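Local coordinates for pseudoperoxidase (PDB 5VIA), which binds heme b and belongs to the peroxidase family, though it is named a pseudoperoxidase and any peroxidase activity remains uncertain, at residues T55-C60 / P216-C221; A157-G162 / A174-R179; L147-C152 / K250-L255. All blocks are in the same frame, centred on the assembly; numbering follows the deposited sequence.

Contact 1 (T55-C60 / P216-C221). With HEM (protoporphyrin IX containing Fe), chain B.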
loop_
_atom_site.group_PDB
_atom_site.type_symbol
_atom_site.label_atom_id
_atom_site.label_comp_id
_atom_site.label_asym_id
_atom_site.label_seq_id
_atom_site.Cartn_x
_atom_site.Cartn_y
_atom_site.Cartn_z
ATOM N N THR A 55 -11.767 -6.206 -7.008
ATOM C CA THR A 55 -11.313 -7.479 -6.444
ATOM C C THR A 55 -9.809 -7.474 -6.127
ATOM O O THR A 55 -9.003 -6.898 -6.879
ATOM C CB THR A 55 -11.657 -8.650 -7.408
ATOM O OG1 THR A 55 -11.132 -9.878 -6.897
ATOM C CG2 THR A 55 -11.062 -8.399 -8.799
ATOM N N VAL A 56 -9.423 -8.112 -5.019
ATOM C CA VAL A 56 -7.999 -8.245 -4.685
ATOM C C VAL A 56 -7.254 -9.167 -5.644
ATOM O O VAL A 56 -6.017 -9.224 -5.627
ATOM C CB VAL A 56 -7.761 -8.704 -3.214
ATOM C CG1 VAL A 56 -8.364 -7.702 -2.238
ATOM C CG2 VAL A 56 -8.327 -10.110 -2.973
ATOM N N ASP A 57 -7.994 -9.886 -6.486
ATOM C CA ASP A 57 -7.363 -10.612 -7.578
ATOM C C ASP A 57 -6.562 -9.637 -8.450
ATOM O O ASP A 57 -5.572 -10.025 -9.079
ATOM C CB ASP A 57 -8.404 -11.356 -8.414
ATOM C CG ASP A 57 -8.723 -12.734 -7.852
ATOM O OD1 ASP A 57 -7.903 -13.243 -7.052
ATOM O OD2 ASP A 57 -9.777 -13.308 -8.218
ATOM N N GLU A 58 -6.975 -8.372 -8.465
ATOM C CA GLU A 58 -6.239 -7.333 -9.204
ATOM C C GLU A 58 -5.218 -6.605 -8.325
ATOM O O GLU A 58 -4.024 -6.623 -8.614
ATOM C CB GLU A 58 -7.201 -6.327 -9.843
ATOM C CG GLU A 58 -6.506 -5.293 -10.748
ATOM C CD GLU A 58 -7.501 -4.364 -11.427
ATOM O OE1 GLU A 58 -8.054 -3.486 -10.729
ATOM O OE2 GLU A 58 -7.740 -4.516 -12.647
ATOM N N SER A 59 -5.696 -5.958 -7.261
ATOM C CA SER A 59 -4.833 -5.318 -6.278
ATOM C C SER A 59 -5.665 -4.980 -5.067
ATOM O O SER A 59 -6.882 -5.186 -5.078
ATOM C CB SER A 59 -4.228 -4.023 -6.836
ATOM O OG SER A 59 -5.188 -2.985 -6.794
ATOM N N CYS A 60 -5.035 -4.451 -4.025
ATOM C CA CYS A 60 -5.788 -4.064 -2.838
ATOM C C CYS A 60 -6.321 -2.632 -2.919
ATOM O O CYS A 60 -6.729 -2.060 -1.904
ATOM C CB CYS A 60 -4.952 -4.245 -1.570
ATOM S SG CYS A 60 -3.496 -3.184 -1.534
ATOM N N PRO A 216 -11.979 -13.976 -4.362
ATOM C CA PRO A 216 -10.796 -14.055 -5.223
ATOM C C PRO A 216 -10.428 -15.498 -5.563
ATOM O O PRO A 216 -10.646 -16.419 -4.751
ATOM C CB PRO A 216 -9.700 -13.368 -4.392
ATOM C CG PRO A 216 -10.174 -13.377 -3.001
ATOM C CD PRO A 216 -11.677 -13.406 -3.038
ATOM N N GLN A 217 -9.890 -15.691 -6.764
ATOM C CA GLN A 217 -9.615 -17.023 -7.280
ATOM C C GLN A 217 -8.130 -17.253 -7.515
ATOM O O GLN A 217 -7.717 -18.365 -7.834
ATOM C CB GLN A 217 -10.368 -17.232 -8.595
ATOM C CG GLN A 217 -11.865 -16.940 -8.537
ATOM C CD GLN A 217 -12.563 -17.219 -9.863
ATOM O OE1 GLN A 217 -11.914 -17.356 -10.903
ATOM N NE2 GLN A 217 -13.889 -17.302 -9.831
ATOM N N THR A 218 -7.330 -16.202 -7.358
ATOM C CA THR A 218 -5.916 -16.275 -7.694
ATOM C C THR A 218 -5.041 -16.234 -6.449
ATOM O O THR A 218 -3.817 -16.114 -6.548
ATOM C CB THR A 218 -5.491 -15.100 -8.609
ATOM O OG1 THR A 218 -5.342 -13.926 -7.812
ATOM C CG2 THR A 218 -6.545 -14.849 -9.684
ATOM N N LEU A 219 -5.649 -16.312 -5.274
ATOM C CA LEU A 219 -4.836 -16.299 -4.065
ATOM C C LEU A 219 -4.118 -17.628 -3.902
ATOM O O LEU A 219 -4.665 -18.688 -4.224
ATOM C CB LEU A 219 -5.660 -15.967 -2.827
ATOM C CG LEU A 219 -6.345 -14.598 -2.771
ATOM C CD1 LEU A 219 -7.038 -14.420 -1.425
ATOM C CD2 LEU A 219 -5.378 -13.449 -3.030
ATOM N N ARG A 220 -2.874 -17.570 -3.441
ATOM C CA ARG A 220 -2.137 -18.790 -3.160
ATOM C C ARG A 220 -1.597 -18.738 -1.742
ATOM O O ARG A 220 -1.519 -17.670 -1.130
ATOM C CB ARG A 220 -1.023 -19.025 -4.182
ATOM C CG ARG A 220 -1.526 -19.237 -5.611
ATOM C CD ARG A 220 -0.431 -19.833 -6.480
ATOM N NE ARG A 220 -0.725 -19.766 -7.911
ATOM C CZ ARG A 220 0.189 -19.483 -8.842
ATOM N NH1 ARG A 220 1.447 -19.240 -8.487
ATOM N NH2 ARG A 220 -0.146 -19.437 -10.127
ATOM N N CYS A 221 -1.220 -19.897 -1.225
ATOM C CA CYS A 221 -1.081 -20.048 0.208
ATOM C C CYS A 221 0.063 -20.978 0.588
ATOM O O CYS A 221 0.264 -22.026 -0.037
ATOM C CB CYS A 221 -2.396 -20.604 0.759
ATOM S SG CYS A 221 -2.431 -20.864 2.526
HETATM C CHA HEM B . -2.928 -5.683 1.690
HETATM C CHB HEM B . -2.763 -7.506 -2.827
HETATM C CHC HEM B . -0.368 -3.505 -4.181
HETATM C CHD HEM B . 0.097 -2.073 0.457
HETATM C C1A HEM B . -3.143 -6.455 0.574
HETATM C C2A HEM B . -4.023 -7.601 0.532
HETATM C C3A HEM B . -3.992 -8.105 -0.698
HETATM C C4A HEM B . -3.074 -7.297 -1.498
HETATM C CMA HEM B . -4.777 -9.331 -1.198
HETATM C CAA HEM B . -4.887 -8.104 1.709
HETATM C CBA HEM B . -6.052 -7.097 1.765
HETATM C CGA HEM B . -7.040 -7.392 2.872
HETATM O O1A HEM B . -7.662 -8.483 2.843
HETATM O O2A HEM B . -7.230 -6.520 3.764
HETATM C C1B HEM B . -2.120 -6.579 -3.622
HETATM C C2B HEM B . -1.849 -6.680 -5.037
HETATM C C3B HEM B . -1.206 -5.572 -5.436
HETATM C C4B HEM B . -1.002 -4.733 -4.257
HETATM C CMB HEM B . -2.277 -7.857 -5.927
HETATM C CAB HEM B . -0.755 -5.323 -6.898
HETATM C CBB HEM B . -0.620 -4.092 -7.402
HETATM C C1C HEM B . -0.021 -2.771 -3.061
HETATM C C2C HEM B . 0.763 -1.528 -3.035
HETATM C C3C HEM B . 0.881 -1.139 -1.736
HETATM C C4C HEM B . 0.183 -2.120 -0.918
HETATM C CMC HEM B . 1.313 -0.826 -4.308
HETATM C CAC HEM B . 1.556 0.080 -1.066
HETATM C CBC HEM B . 2.069 1.109 -1.755
HETATM C C1D HEM B . -0.658 -2.917 1.235
HETATM C C2D HEM B . -0.763 -2.851 2.678
HETATM C C3D HEM B . -1.706 -3.982 3.065
HETATM C C4D HEM B . -2.074 -4.615 1.815
HETATM C CMD HEM B . -0.069 -1.849 3.626
HETATM C CAD HEM B . -2.186 -4.348 4.495
HETATM C CBD HEM B . -3.430 -3.482 4.728
HETATM C CGD HEM B . -4.053 -3.749 6.077
HETATM O O1D HEM B . -5.195 -3.259 6.324
HETATM O O2D HEM B . -3.407 -4.452 6.894
HETATM N NA HEM B . -2.569 -6.298 -0.683
HETATM N NB HEM B . -1.583 -5.390 -3.176
HETATM N NC HEM B . -0.354 -3.100 -1.743
HETATM N ND HEM B . -1.430 -3.975 0.762
HETATM FE FE HEM B . -1.548 -4.691 -1.224
#
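Asp57 OD1 takes two hydrogen bonds from Thr218: the hydroxyl OG1 gives one at 2.8 Å and the backbone N of the same residue another at 3.0 Å. Both donors stand over the same face of the carboxylate, the hydroxyl 50° out of its plane. The other oxygen is held differently, for Asp57 OD2 receives the backbone N of Gln217 at 2.8 Å on its syn lone pair. One short acid thus occupies two successive peptide N-H groups and a hydroxyl in the turn that leads into strand 219-224, a task suited to aspartate because its two oxygens sit close to the backbone. Thr218 keeps OG1 between its own backbone N and carbonyl carbon (chi1 78°), and there the hydroxyl and the amide can share one acceptor.

Beside this polar cluster, CG2 of Val56 rests on the ring of Pro216, 3.8 Å from its CG, and lies more loosely against CD2 of Leu219. The beta-branched valine presents a second side to the cofactor: its CB is 3.7 Å from the heme methyl CMA. Behind Asp57, Thr55 OG1 accepts from the backbone N of Asp57 in an ST turn, which probably steadies the backbone from which the acid projects. The chain then runs on to Cys60, whose SG binds the heme iron at 2.5 Å, His159 being the other axial ligand. The backbone O of Val56 is also bonded to Asn240, at the end of the neighbouring strand.

Since the carboxylate accepts every one of these bonds, it is probably ionised, and its charge would strengthen the hold of Gln217 and Thr218, just before strand 219-224, on the loop that carries the cysteine ligand.

Contact 2 (A157-G162 / A174-R179). With HEM (protoporphyrin IX containing Fe), chain B.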
loop_
_atom_site.group_PDB
_atom_site.type_symbol
_atom_site.label_atom_id
_atom_site.label_comp_id
_atom_site.label_asym_id
_atom_site.label_seq_id
_atom_site.Cartn_x
_atom_site.Cartn_y
_atom_site.Cartn_z
ATOM N N ALA A 157 7.113 -4.209 -0.893
ATOM C CA ALA A 157 7.508 -4.557 0.475
ATOM C C ALA A 157 6.535 -4.027 1.517
ATOM O O ALA A 157 6.665 -4.364 2.703
ATOM C CB ALA A 157 8.894 -4.071 0.780
ATOM N N CYS A 158 5.569 -3.200 1.102
ATOM C CA CYS A 158 4.476 -2.853 2.013
ATOM C C CYS A 158 3.702 -4.103 2.407
ATOM O O CYS A 158 3.004 -4.104 3.411
ATOM C CB CYS A 158 3.517 -1.832 1.407
ATOM S SG CYS A 158 4.233 -0.169 1.226
ATOM N N HIS A 159 3.811 -5.162 1.612
ATOM C CA HIS A 159 3.171 -6.442 1.965
ATOM C C HIS A 159 3.864 -7.168 3.117
ATOM O O HIS A 159 3.408 -8.232 3.568
ATOM C CB HIS A 159 3.105 -7.341 0.741
ATOM C CG HIS A 159 2.012 -6.973 -0.210
ATOM N ND1 HIS A 159 1.849 -7.586 -1.433
ATOM C CD2 HIS A 159 1.019 -6.060 -0.109
ATOM C CE1 HIS A 159 0.799 -7.074 -2.043
ATOM N NE2 HIS A 159 0.283 -6.144 -1.264
ATOM N N SER A 160 4.963 -6.604 3.604
ATOM C CA SER A 160 5.630 -7.187 4.759
ATOM C C SER A 160 4.908 -6.800 6.056
ATOM O O SER A 160 5.209 -7.347 7.112
ATOM C CB SER A 160 7.090 -6.753 4.800
ATOM O OG SER A 160 7.162 -5.373 5.061
ATOM N N VAL A 161 3.942 -5.880 5.969
ATOM C CA VAL A 161 3.119 -5.520 7.132
ATOM C C VAL A 161 1.634 -5.717 6.829
ATOM O O VAL A 161 1.254 -5.974 5.680
ATOM C CB VAL A 161 3.333 -4.051 7.568
ATOM C CG1 VAL A 161 4.764 -3.822 8.045
ATOM C CG2 VAL A 161 2.987 -3.099 6.433
ATOM N N GLY A 162 0.800 -5.579 7.854
ATOM C CA GLY A 162 -0.640 -5.671 7.689
ATOM C C GLY A 162 -1.165 -7.091 7.653
ATOM O O GLY A 162 -0.423 -8.042 7.882
ATOM N N ALA A 174 -4.661 -14.175 8.284
ATOM C CA ALA A 174 -3.631 -14.490 7.311
ATOM C C ALA A 174 -2.873 -13.207 7.044
ATOM O O ALA A 174 -3.422 -12.121 7.222
ATOM C CB ALA A 174 -4.252 -15.009 6.035
ATOM N N THR A 175 -1.612 -13.333 6.637
ATOM C CA THR A 175 -0.785 -12.188 6.265
ATOM C C THR A 175 -0.038 -12.604 5.016
ATOM O O THR A 175 -0.162 -13.749 4.599
ATOM C CB THR A 175 0.197 -11.824 7.384
ATOM O OG1 THR A 175 1.036 -12.950 7.672
ATOM C CG2 THR A 175 -0.570 -11.454 8.649
ATOM N N HIS A 176 0.715 -11.697 4.399
ATOM C CA HIS A 176 1.515 -12.073 3.243
ATOM C C HIS A 176 2.755 -12.888 3.633
ATOM O O HIS A 176 3.143 -13.821 2.917
ATOM C CB HIS A 176 1.969 -10.832 2.466
ATOM C CG HIS A 176 0.903 -10.227 1.609
ATOM N ND1 HIS A 176 0.228 -9.075 1.955
ATOM C CD2 HIS A 176 0.402 -10.607 0.408
ATOM C CE1 HIS A 176 -0.638 -8.770 1.006
ATOM N NE2 HIS A 176 -0.555 -9.685 0.056
ATOM N N THR A 177 3.389 -12.526 4.752
ATOM C CA THR A 177 4.707 -13.074 5.090
ATOM C C THR A 177 4.806 -13.680 6.485
ATOM O O THR A 177 5.882 -14.121 6.894
ATOM C CB THR A 177 5.817 -12.003 4.965
ATOM O OG1 THR A 177 5.704 -11.064 6.045
ATOM C CG2 THR A 177 5.713 -11.275 3.644
ATOM N N GLY A 178 3.700 -13.703 7.222
ATOM C CA GLY A 178 3.718 -14.321 8.537
ATOM C C GLY A 178 3.958 -13.322 9.655
ATOM O O GLY A 178 3.920 -13.681 10.842
ATOM N N ARG A 179 4.207 -12.069 9.277
ATOM C CA ARG A 179 4.423 -10.999 10.247
ATOM C C ARG A 179 3.661 -9.750 9.841
ATOM O O ARG A 179 3.243 -9.603 8.682
ATOM C CB ARG A 179 5.914 -10.682 10.412
ATOM C CG ARG A 179 6.721 -11.833 10.965
ATOM C CD ARG A 179 8.087 -11.382 11.444
ATOM N NE ARG A 179 8.902 -12.524 11.861
ATOM C CZ ARG A 179 10.233 -12.524 11.889
ATOM N NH1 ARG A 179 10.909 -11.438 11.526
ATOM N NH2 ARG A 179 10.890 -13.610 12.273
HETATM C CHA HEM B . -2.928 -5.683 1.690
HETATM C CHB HEM B . -2.763 -7.506 -2.827
HETATM C CHC HEM B . -0.368 -3.505 -4.181
HETATM C CHD HEM B . 0.097 -2.073 0.457
HETATM C C1A HEM B . -3.143 -6.455 0.574
HETATM C C2A HEM B . -4.023 -7.601 0.532
HETATM C C3A HEM B . -3.992 -8.105 -0.698
HETATM C C4A HEM B . -3.074 -7.297 -1.498
HETATM C CMA HEM B . -4.777 -9.331 -1.198
HETATM C CAA HEM B . -4.887 -8.104 1.709
HETATM C CBA HEM B . -6.052 -7.097 1.765
HETATM C CGA HEM B . -7.040 -7.392 2.872
HETATM O O1A HEM B . -7.662 -8.483 2.843
HETATM O O2A HEM B . -7.230 -6.520 3.764
HETATM C C1B HEM B . -2.120 -6.579 -3.622
HETATM C C2B HEM B . -1.849 -6.680 -5.037
HETATM C C3B HEM B . -1.206 -5.572 -5.436
HETATM C C4B HEM B . -1.002 -4.733 -4.257
HETATM C CMB HEM B . -2.277 -7.857 -5.927
HETATM C CAB HEM B . -0.755 -5.323 -6.898
HETATM C CBB HEM B . -0.620 -4.092 -7.402
HETATM C C1C HEM B . -0.021 -2.771 -3.061
HETATM C C2C HEM B . 0.763 -1.528 -3.035
HETATM C C3C HEM B . 0.881 -1.139 -1.736
HETATM C C4C HEM B . 0.183 -2.120 -0.918
HETATM C CMC HEM B . 1.313 -0.826 -4.308
HETATM C CAC HEM B . 1.556 0.080 -1.066
HETATM C CBC HEM B . 2.069 1.109 -1.755
HETATM C C1D HEM B . -0.658 -2.917 1.235
HETATM C C2D HEM B . -0.763 -2.851 2.678
HETATM C C3D HEM B . -1.706 -3.982 3.065
HETATM C C4D HEM B . -2.074 -4.615 1.815
HETATM C CMD HEM B . -0.069 -1.849 3.626
HETATM C CAD HEM B . -2.186 -4.348 4.495
HETATM C CBD HEM B . -3.430 -3.482 4.728
HETATM C CGD HEM B . -4.053 -3.749 6.077
HETATM O O1D HEM B . -5.195 -3.259 6.324
HETATM O O2D HEM B . -3.407 -4.452 6.894
HETATM N NA HEM B . -2.569 -6.298 -0.683
HETATM N NB HEM B . -1.583 -5.390 -3.176
HETATM N NC HEM B . -0.354 -3.100 -1.743
HETATM N ND HEM B . -1.430 -3.975 0.762
HETATM FE FE HEM B . -1.548 -4.691 -1.224
HETATM O O HOH W 1 3.330 -9.803 5.873
HETATM O O HOH W 2 0.060 -6.809 3.509
HETATM O O HOH W 3 -0.174 -8.988 5.166
#
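The imidazoles of His159 and His176 lie face to face, their centroids 3.7 Å apart and their planes only 10° from parallel. CE1 of His176 sits over the centre of the His159 ring, whereas CG of His159 is offset toward the rim of the His176 ring. Heme atoms meet both rings at their edges: C1D lies in the plane of His159 and CHA in that of His176, which also has water 2 at its edge. The stack continues back along the side chain, since CB of His159 makes a CH-pi contact 3.8 Å from the centroid of the His176 ring.

His159 NE2 binds the heme iron at 2.3 Å, on a chi1 of -78° that puts CG anti to the carbonyl carbon. It corresponds to the proximal histidine of heme peroxidases, here facing Cys60 across the metal. Its ND1 is hydrogen-bonded to Glu243, which would fix the rotation of the ring and probably makes the imidazole a stronger donor to iron. Histidine suits position 176 too: a flat, polar ring can lie against the face of His159 while its edge meets the porphyrin, CE1 3.4 Å from heme C1A, and ND1 is bonded to water.

No direct hydrogen bond joins the two segments; waters bridge them instead. Water 1 donates to the carbonyl O of both His159 and Arg179 and is bonded to OG1 of Thr177 at 2.7 Å. Water 2 joins the backbone O of Val161 to ND1 of His176, and water 3 accepts from the backbone N of that residue and donates a weak bond to Gly162 O. Gly162 passes beside a heme propionate, its CA 3.1 Å from O2D; at its positive phi of 82°, a CB would collide with the propionate carbon CAD.

Contact 3 (L147-C152 / K250-L255)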
loop_
_atom_site.group_PDB
_atom_site.type_symbol
_atom_site.label_atom_id
_atom_site.label_comp_id
_atom_site.label_asym_id
_atom_site.label_seq_id
_atom_site.Cartn_x
_atom_site.Cartn_y
_atom_site.Cartn_z
ATOM N N LEU A 147 6.752 5.088 -12.421
ATOM C CA LEU A 147 7.767 4.376 -11.655
ATOM C C LEU A 147 8.660 3.533 -12.567
ATOM O O LEU A 147 8.192 3.012 -13.591
ATOM C CB LEU A 147 7.092 3.435 -10.637
ATOM C CG LEU A 147 6.075 4.001 -9.657
ATOM C CD1 LEU A 147 5.783 2.955 -8.583
ATOM C CD2 LEU A 147 6.619 5.225 -9.019
ATOM N N THR A 148 9.934 3.392 -12.193
ATOM C CA THR A 148 10.844 2.445 -12.844
ATOM C C THR A 148 10.475 1.052 -12.340
ATOM O O THR A 148 9.717 0.926 -11.365
ATOM C CB THR A 148 12.303 2.681 -12.435
ATOM O OG1 THR A 148 12.426 2.461 -11.016
ATOM C CG2 THR A 148 12.752 4.105 -12.778
ATOM N N GLU A 149 11.025 0.007 -12.954
ATOM C CA GLU A 149 10.729 -1.335 -12.451
ATOM C C GLU A 149 11.285 -1.541 -11.036
ATOM O O GLU A 149 10.657 -2.198 -10.201
ATOM C CB GLU A 149 11.181 -2.450 -13.413
ATOM C CG GLU A 149 10.694 -3.824 -12.905
ATOM C CD GLU A 149 10.802 -4.948 -13.911
ATOM O OE1 GLU A 149 11.884 -5.121 -14.509
ATOM O OE2 GLU A 149 9.798 -5.677 -14.092
ATOM N N ALA A 150 12.442 -0.950 -10.756
ATOM C CA ALA A 150 13.022 -1.006 -9.411
ATOM C C ALA A 150 12.075 -0.412 -8.363
ATOM O O ALA A 150 11.897 -0.980 -7.278
ATOM C CB ALA A 150 14.362 -0.287 -9.388
ATOM N N GLU A 151 11.464 0.725 -8.691
ATOM C CA GLU A 151 10.531 1.383 -7.783
ATOM C C GLU A 151 9.256 0.559 -7.605
ATOM O O GLU A 151 8.737 0.445 -6.484
ATOM C CB GLU A 151 10.211 2.805 -8.273
ATOM C CG GLU A 151 11.345 3.816 -8.015
ATOM C CD GLU A 151 11.227 5.091 -8.847
ATOM O OE1 GLU A 151 10.534 5.079 -9.892
ATOM O OE2 GLU A 151 11.855 6.109 -8.467
ATOM N N CYS A 152 8.748 -0.023 -8.692
ATOM C CA CYS A 152 7.541 -0.858 -8.590
ATOM C C CYS A 152 7.763 -1.997 -7.608
ATOM O O CYS A 152 6.947 -2.233 -6.706
ATOM C CB CYS A 152 7.191 -1.466 -9.951
ATOM S SG CYS A 152 6.593 -0.292 -11.183
ATOM N N LYS A 250 12.562 -12.390 -15.580
ATOM C CA LYS A 250 13.983 -12.230 -15.290
ATOM C C LYS A 250 14.338 -10.938 -14.557
ATOM O O LYS A 250 15.017 -10.973 -13.529
ATOM C CB LYS A 250 14.803 -12.347 -16.576
ATOM C CG LYS A 250 16.261 -11.959 -16.397
ATOM C CD LYS A 250 17.045 -12.077 -17.698
ATOM C CE LYS A 250 18.337 -11.288 -17.606
ATOM N NZ LYS A 250 19.286 -11.682 -18.674
ATOM N N THR A 251 13.890 -9.801 -15.083
ATOM C CA THR A 251 14.252 -8.515 -14.491
ATOM C C THR A 251 13.558 -8.275 -13.152
ATOM O O THR A 251 14.162 -7.719 -12.230
ATOM C CB THR A 251 13.945 -7.347 -15.428
ATOM O OG1 THR A 251 12.529 -7.256 -15.629
ATOM C CG2 THR A 251 14.631 -7.547 -16.762
ATOM N N TRP A 252 12.291 -8.675 -13.052
ATOM C CA TRP A 252 11.546 -8.556 -11.795
ATOM C C TRP A 252 12.206 -9.385 -10.693
ATOM O O TRP A 252 12.429 -8.901 -9.578
ATOM C CB TRP A 252 10.106 -9.039 -11.989
ATOM C CG TRP A 252 9.215 -8.777 -10.808
ATOM C CD1 TRP A 252 9.070 -9.552 -9.681
ATOM C CD2 TRP A 252 8.339 -7.656 -10.638
ATOM N NE1 TRP A 252 8.156 -8.970 -8.826
ATOM C CE2 TRP A 252 7.692 -7.811 -9.396
ATOM C CE3 TRP A 252 8.034 -6.539 -11.424
ATOM C CZ2 TRP A 252 6.767 -6.886 -8.924
ATOM C CZ3 TRP A 252 7.113 -5.625 -10.948
ATOM C CH2 TRP A 252 6.495 -5.801 -9.720
ATOM N N ARG A 253 12.504 -10.640 -11.012
ATOM C CA ARG A 253 13.133 -11.545 -10.056
ATOM C C ARG A 253 14.505 -11.049 -9.591
ATOM O O ARG A 253 14.814 -11.118 -8.404
ATOM C CB ARG A 253 13.251 -12.957 -10.638
ATOM C CG ARG A 253 14.099 -13.888 -9.779
ATOM C CD ARG A 253 14.215 -15.274 -10.375
ATOM N NE ARG A 253 13.260 -16.192 -9.768
ATOM C CZ ARG A 253 13.524 -16.943 -8.708
ATOM N NH1 ARG A 253 14.717 -16.896 -8.131
ATOM N NH2 ARG A 253 12.601 -17.750 -8.230
ATOM N N GLU A 254 15.330 -10.552 -10.515
ATOM C CA GLU A 254 16.633 -10.023 -10.114
ATOM C C GLU A 254 16.500 -8.853 -9.136
ATOM O O GLU A 254 17.340 -8.680 -8.260
ATOM C CB GLU A 254 17.495 -9.636 -11.320
ATOM C CG GLU A 254 18.695 -8.717 -10.997
ATOM C CD GLU A 254 19.786 -9.340 -10.089
ATOM O OE1 GLU A 254 19.483 -10.099 -9.134
ATOM O OE2 GLU A 254 20.982 -9.036 -10.330
ATOM N N LEU A 255 15.436 -8.066 -9.267
ATOM C CA LEU A 255 15.182 -6.999 -8.302
ATOM C C LEU A 255 14.735 -7.575 -6.948
ATOM O O LEU A 255 15.131 -7.076 -5.888
ATOM C CB LEU A 255 14.153 -6.001 -8.847
ATOM C CG LEU A 255 14.672 -5.118 -10.003
ATOM C CD1 LEU A 255 13.548 -4.453 -10.794
ATOM C CD2 LEU A 255 15.566 -4.057 -9.430
#
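The polar link is a single hydrogen bond, from Thr251 OG1 to Glu149 OE1, modelled at 2.5 Å, unusually short, so that its exact length is doubtful. The two side chains meet at about a right angle. Glu149 starts with CG anti to its backbone N (chi1 -173°) and stays extended, a length that lets its carboxylate reach the start of the opposite helix. There Asn249 OD1 accepts from the backbone N of Trp252.

The second kind of contact is at the indole. Glu149 OE2 lies in the plane of the Trp252 ring at its edge, 3.3 Å from CE3, with the carboxylate turned 76° to the ring. An oxygen at that edge faces the slightly positive ring hydrogens, which should favour the approach.

These residues join the N-terminal ends of helices 149-155 and 250-261. The former opens with a capping box: Thr148 OG1 accepts from the backbone N of Glu151 at 3.1 Å, and Glu151 OE1 in return accepts from the backbone N of Thr148.

Apolar packing flanks the aliphatic part of the acid. CD1 of Leu255 meets the aliphatic CG of Glu149 at 3.6 Å, and its CD2 reaches CB of Ala150 at 4.0 Å; the small alanine allows the branched leucine to come close to the helix backbone. Cys152 CB approaches Trp252 CZ3 obliquely, at 4.3 Å.

Contacts 1 and 2 both touch the heme, their centres about 15 Å apart, and each supplies one axial ligand, so they frame the cofactor from its two axial sides. Contact 3 stands farther off, its centre about 19 Å from that of contact 2 and 21 Å from that of contact 1. Along the chain the order is 55-60, 147-152, 157-162, 174-179, 216-221, 250-255: contact 2 falls within the spans of both others, while the segments of contacts 1 and 3 alternate. Contact 1 joins the cysteine loop to the start of strand 219-224 in the three-stranded antiparallel sheet; contact 3 joins helix 149-155, which runs on toward His159, to helix 250-261.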